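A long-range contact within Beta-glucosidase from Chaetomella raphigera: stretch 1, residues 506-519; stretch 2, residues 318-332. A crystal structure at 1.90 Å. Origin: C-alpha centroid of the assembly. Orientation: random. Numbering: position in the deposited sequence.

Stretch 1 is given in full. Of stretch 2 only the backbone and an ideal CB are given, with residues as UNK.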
# COMPACT_ATOMS: atom_id res chain seq x y z
N VAL A 506 -9.00 -5.87 -4.88
CA VAL A 506 -9.77 -5.65 -3.67
C VAL A 506 -9.91 -4.14 -3.52
O VAL A 506 -8.97 -3.43 -3.20
CB VAL A 506 -9.18 -6.35 -2.43
CG1 VAL A 506 -9.45 -7.84 -2.51
CG2 VAL A 506 -7.67 -6.21 -2.38
N SER A 507 -11.09 -3.68 -3.89
CA SER A 507 -11.26 -2.32 -4.40
C SER A 507 -12.33 -1.46 -3.74
O SER A 507 -12.69 -0.41 -4.27
CB SER A 507 -11.43 -2.33 -5.96
OG SER A 507 -12.62 -2.97 -6.41
N GLY A 508 -12.76 -1.82 -2.53
CA GLY A 508 -13.59 -0.91 -1.78
C GLY A 508 -15.00 -0.79 -2.31
O GLY A 508 -15.45 -1.60 -3.16
N GLN A 509 -15.68 0.27 -1.87
CA GLN A 509 -17.14 0.40 -2.03
C GLN A 509 -17.65 0.41 -3.45
O GLN A 509 -18.80 -0.07 -3.72
CB GLN A 509 -17.68 1.63 -1.29
CG GLN A 509 -17.23 2.99 -1.88
CD GLN A 509 -17.51 4.14 -0.94
OE1 GLN A 509 -17.23 4.06 0.26
NE2 GLN A 509 -18.09 5.21 -1.47
N GLU A 510 -16.84 0.97 -4.35
CA GLU A 510 -17.23 1.04 -5.75
C GLU A 510 -16.80 -0.15 -6.63
O GLU A 510 -17.06 -0.15 -7.84
CB GLU A 510 -16.77 2.37 -6.36
CG GLU A 510 -17.68 3.52 -5.90
CD GLU A 510 -18.98 3.68 -6.64
OE1 GLU A 510 -19.05 3.41 -7.89
OE2 GLU A 510 -19.96 4.08 -5.96
N SER A 511 -16.29 -1.20 -6.00
CA SER A 511 -15.76 -2.40 -6.68
C SER A 511 -16.55 -2.82 -7.94
O SER A 511 -16.00 -2.85 -9.05
CB SER A 511 -15.71 -3.59 -5.68
OG SER A 511 -15.23 -4.77 -6.29
N GLY A 512 -17.80 -3.19 -7.76
CA GLY A 512 -18.61 -3.73 -8.83
C GLY A 512 -18.87 -2.73 -9.95
O GLY A 512 -19.00 -3.14 -11.13
N ASN A 513 -18.90 -1.43 -9.64
CA ASN A 513 -18.94 -0.41 -10.73
C ASN A 513 -17.67 -0.34 -11.56
O ASN A 513 -17.69 -0.36 -12.84
CB ASN A 513 -19.33 0.97 -10.19
CG ASN A 513 -20.82 1.07 -9.92
OD1 ASN A 513 -21.62 0.40 -10.59
ND2 ASN A 513 -21.20 1.93 -9.02
N GLY A 514 -16.53 -0.39 -10.88
CA GLY A 514 -15.32 -0.39 -11.60
C GLY A 514 -15.21 -1.62 -12.48
O GLY A 514 -14.84 -1.55 -13.65
N LEU A 515 -15.59 -2.77 -11.95
CA LEU A 515 -15.55 -4.00 -12.73
C LEU A 515 -16.41 -3.95 -13.98
O LEU A 515 -15.98 -4.37 -15.07
CB LEU A 515 -16.01 -5.17 -11.86
CG LEU A 515 -16.15 -6.49 -12.58
CD1 LEU A 515 -14.72 -6.94 -12.93
CD2 LEU A 515 -16.93 -7.59 -11.80
N ALA A 516 -17.66 -3.50 -13.83
CA ALA A 516 -18.55 -3.37 -15.01
C ALA A 516 -18.07 -2.38 -16.02
O ALA A 516 -18.27 -2.57 -17.22
CB ALA A 516 -19.95 -3.00 -14.59
N ASP A 517 -17.42 -1.32 -15.57
CA ASP A 517 -16.84 -0.30 -16.47
C ASP A 517 -15.88 -1.01 -17.45
O ASP A 517 -15.73 -0.59 -18.61
CB ASP A 517 -16.02 0.78 -15.74
CG ASP A 517 -16.87 1.77 -14.95
OD1 ASP A 517 -18.10 1.84 -15.15
OD2 ASP A 517 -16.31 2.51 -14.11
N ILE A 518 -15.21 -2.03 -16.96
CA ILE A 518 -14.28 -2.82 -17.81
C ILE A 518 -15.00 -3.96 -18.56
O ILE A 518 -14.81 -4.14 -19.79
CB ILE A 518 -13.07 -3.34 -16.98
CG1 ILE A 518 -12.08 -2.18 -16.79
CG2 ILE A 518 -12.34 -4.53 -17.62
CD1 ILE A 518 -12.23 -1.60 -15.46
N LEU A 519 -15.80 -4.72 -17.85
CA LEU A 519 -16.48 -5.87 -18.48
C LEU A 519 -17.32 -5.50 -19.67
O LEU A 519 -17.32 -6.23 -20.65
CB LEU A 519 -17.37 -6.59 -17.49
CG LEU A 519 -16.68 -7.37 -16.36
CD1 LEU A 519 -17.73 -8.04 -15.48
CD2 LEU A 519 -15.66 -8.36 -16.86
N UNK A 318 -19.19 12.80 6.03
CA UNK A 318 -18.04 13.42 5.37
C UNK A 318 -17.74 12.84 3.98
O UNK A 318 -16.69 13.11 3.43
CB UNK A 318 -16.80 13.27 6.26
N UNK A 319 -18.61 12.02 3.41
CA UNK A 319 -18.31 11.32 2.15
C UNK A 319 -18.06 12.23 0.97
O UNK A 319 -17.31 11.87 0.08
CB UNK A 319 -19.46 10.38 1.80
N UNK A 320 -18.73 13.38 0.97
CA UNK A 320 -18.55 14.35 -0.08
C UNK A 320 -18.68 13.62 -1.46
O UNK A 320 -19.58 12.81 -1.61
CB UNK A 320 -17.20 15.05 0.07
N UNK A 321 -17.82 13.94 -2.42
CA UNK A 321 -17.83 13.35 -3.75
C UNK A 321 -16.72 12.29 -3.87
O UNK A 321 -16.25 11.97 -4.97
CB UNK A 321 -17.66 14.44 -4.81
N UNK A 322 -16.30 11.74 -2.73
CA UNK A 322 -15.12 10.83 -2.73
C UNK A 322 -15.34 9.50 -3.38
O UNK A 322 -14.38 8.76 -3.64
CB UNK A 322 -14.66 10.58 -1.29
N UNK A 323 -16.60 9.15 -3.68
CA UNK A 323 -16.83 7.91 -4.41
C UNK A 323 -16.24 7.97 -5.81
O UNK A 323 -16.08 6.94 -6.48
CB UNK A 323 -18.33 7.61 -4.49
N UNK A 324 -15.95 9.16 -6.29
CA UNK A 324 -15.51 9.30 -7.72
C UNK A 324 -14.11 8.70 -7.87
O UNK A 324 -13.83 7.79 -8.71
CB UNK A 324 -15.51 10.76 -8.16
N UNK A 325 -13.22 9.13 -6.98
CA UNK A 325 -11.86 8.55 -7.01
C UNK A 325 -11.90 7.09 -6.58
O UNK A 325 -11.16 6.32 -7.12
CB UNK A 325 -10.91 9.34 -6.10
N UNK A 326 -12.80 6.72 -5.67
CA UNK A 326 -12.95 5.32 -5.30
C UNK A 326 -13.32 4.43 -6.54
O UNK A 326 -12.73 3.38 -6.79
CB UNK A 326 -14.02 5.20 -4.21
N UNK A 327 -14.26 4.91 -7.35
CA UNK A 327 -14.61 4.22 -8.57
C UNK A 327 -13.48 4.20 -9.58
O UNK A 327 -13.23 3.19 -10.23
CB UNK A 327 -15.85 4.87 -9.19
N UNK A 328 -12.76 5.32 -9.75
CA UNK A 328 -11.73 5.37 -10.75
C UNK A 328 -10.58 4.38 -10.44
O UNK A 328 -10.08 3.72 -11.35
CB UNK A 328 -11.20 6.80 -10.86
N UNK A 329 -10.23 4.23 -9.16
CA UNK A 329 -9.23 3.22 -8.77
C UNK A 329 -9.75 1.79 -8.82
O UNK A 329 -9.00 0.89 -9.23
CB UNK A 329 -8.73 3.51 -7.36
N UNK A 330 -11.00 1.54 -8.44
CA UNK A 330 -11.62 0.23 -8.58
C UNK A 330 -11.60 -0.18 -10.03
O UNK A 330 -11.39 -1.35 -10.35
CB UNK A 330 -13.05 0.23 -8.04
N UNK A 331 -11.77 0.78 -10.92
CA UNK A 331 -11.73 0.49 -12.36
C UNK A 331 -10.32 0.36 -12.91
O UNK A 331 -9.96 -0.60 -13.60
CB UNK A 331 -12.47 1.59 -13.13
N UNK A 332 -9.51 1.39 -12.70
CA UNK A 332 -8.24 1.50 -13.39
C UNK A 332 -7.13 0.65 -12.76
O UNK A 332 -6.06 0.57 -13.32
CB UNK A 332 -7.81 2.97 -13.42

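Position 318 is out of reach of stretch 1 and holds Val-318. At 319, CA-to-CB points toward stretch 1, but nothing lies within 5.5 Å of the ideal CB. A long polar chain could reach the amide of Gln-509, and Gln-319 does so through a water that donates to its OE1 and accepts from Gln-509 NE2.

Position 320 has phi 50° and psi -137°, at the second place of a type II' turn where glycine is commonest, yet it is Ala-320. Positions 321 and 322 meet nothing of stretch 1; they are Asp-321 and His-322.

At 323 the ideal CB sits 3.9 Å from Gln-509 NE2 and 4.2 Å from Glu-510 OE2. The carboxylate favours a basic or polar chain, though a long aliphatic one would also fit. Lys-323 packs its CD 3.9 Å from Glu-510 OE2, while its end leads away.

Positions 324 and 325 are free of stretch 1 and hold Gln-324 and Val-325. At 326 CA-to-CB points toward stretch 1, with the ideal CB 4.4 Å from Glu-510 CG, which suits a small residue. Ala-326 fits, and its O takes a weak hydrogen bond from a water also bound to Ser-507 O and Glu-510 N.

At 327 CA-to-CB points sideways; the ideal CB of 327 is 3.8 Å from Glu-510 OE1, with the carboxylate of Asp-517 farther along. Two acids call for a long cation, lysine or arginine. Arg-327 extends with chi1 to chi3 all t and forms a two-pronged salt bridge: NE to Asp-517 OD2 is 3.1 Å and NH2 to Asp-517 OD1 is 2.7 Å. Asn-513 CB covers one guanidinium face, and a water links NH1 to Glu-510 OE1.

Positions 328 and 329 point away and sideways, leaving the choice open: Ala-328 and Ile-329.

At 330 the CB faces stretch 1 squarely, 3.6 Å from Ser-507 OG and 4.0 Å from Ser-511 CA. Only a small residue, alanine, glycine or perhaps serine, looks comfortable. With Ala-330 here the helix axes come within 7.3 Å. Gly-514 completes the fit: a CB there would lie 2.6 Å from Ala-330 C, a clash.

At 331 the ideal CB is 3.8 Å from Gly-514 CA and 4.1 Å from Asp-517 OD2, so an aliphatic stem with a polar or basic end suits. Arg-331 sets CG 3.4 Å from Ile-518 CD1 and CD 3.3 Å from Asp-517 OD2, but its salt bridge goes to 332.

Position 332 points away, open to many residues; Asp-332 receives Arg-331 NE at OD1, 2.7 Å.

Stretch 2, residues 318-332: VQADHKQVARAIARD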
# COMPACT_ATOMS: atom_id res chain seq x y z
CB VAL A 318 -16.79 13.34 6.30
CG1 VAL A 318 -17.01 14.06 7.64
CG2 VAL A 318 -16.38 11.93 6.57
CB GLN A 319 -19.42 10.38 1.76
CG GLN A 319 -19.55 9.23 2.77
CD GLN A 319 -20.68 8.31 2.38
OE1 GLN A 319 -20.60 7.62 1.39
NE2 GLN A 319 -21.77 8.33 3.15
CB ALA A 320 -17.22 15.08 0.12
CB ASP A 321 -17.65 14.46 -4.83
CG ASP A 321 -16.37 15.24 -4.65
OD1 ASP A 321 -15.98 15.89 -5.61
OD2 ASP A 321 -15.71 15.18 -3.61
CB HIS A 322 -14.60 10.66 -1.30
CG HIS A 322 -14.18 11.95 -0.67
ND1 HIS A 322 -14.36 12.22 0.68
CD2 HIS A 322 -13.64 13.07 -1.21
CE1 HIS A 322 -13.91 13.43 0.94
NE2 HIS A 322 -13.48 13.97 -0.19
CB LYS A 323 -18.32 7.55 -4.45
CG LYS A 323 -19.15 8.39 -5.38
CD LYS A 323 -20.60 7.93 -5.37
CE LYS A 323 -21.25 8.65 -6.53
NZ LYS A 323 -22.65 8.28 -6.73
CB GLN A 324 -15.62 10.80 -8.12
CG GLN A 324 -17.13 11.14 -7.97
CD GLN A 324 -17.54 12.56 -8.35
OE1 GLN A 324 -16.73 13.36 -8.78
NE2 GLN A 324 -18.84 12.82 -8.23
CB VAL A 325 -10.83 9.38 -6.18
CG1 VAL A 325 -11.09 9.27 -4.71
CG2 VAL A 325 -9.42 8.88 -6.50
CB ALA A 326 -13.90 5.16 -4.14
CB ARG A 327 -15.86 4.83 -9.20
CG ARG A 327 -16.39 3.95 -10.35
CD ARG A 327 -17.64 4.58 -10.88
NE ARG A 327 -18.12 3.83 -12.04
CZ ARG A 327 -19.39 3.86 -12.44
NH1 ARG A 327 -20.29 4.55 -11.75
NH2 ARG A 327 -19.76 3.19 -13.52
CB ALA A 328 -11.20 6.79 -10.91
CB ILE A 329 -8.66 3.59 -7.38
CG1 ILE A 329 -7.88 4.91 -7.50
CG2 ILE A 329 -7.83 2.45 -6.79
CD1 ILE A 329 -7.50 5.56 -6.22
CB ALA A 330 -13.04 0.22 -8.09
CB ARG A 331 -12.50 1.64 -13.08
CG ARG A 331 -12.51 1.68 -14.60
CD ARG A 331 -13.15 3.01 -15.05
NE ARG A 331 -12.13 4.02 -14.89
CZ ARG A 331 -12.25 5.32 -14.56
NH1 ARG A 331 -13.39 5.85 -14.32
NH2 ARG A 331 -11.16 6.12 -14.53
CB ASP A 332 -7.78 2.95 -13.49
CG ASP A 332 -8.63 3.83 -14.37
OD1 ASP A 332 -9.55 3.34 -15.08
OD2 ASP A 332 -8.30 5.04 -14.41
O HOH W 1 -18.44 7.79 -0.22
O HOH W 2 -14.05 1.83 -4.42
O HOH W 3 -20.04 5.74 -8.96
O HOH W 4 -11.91 -3.85 -8.84
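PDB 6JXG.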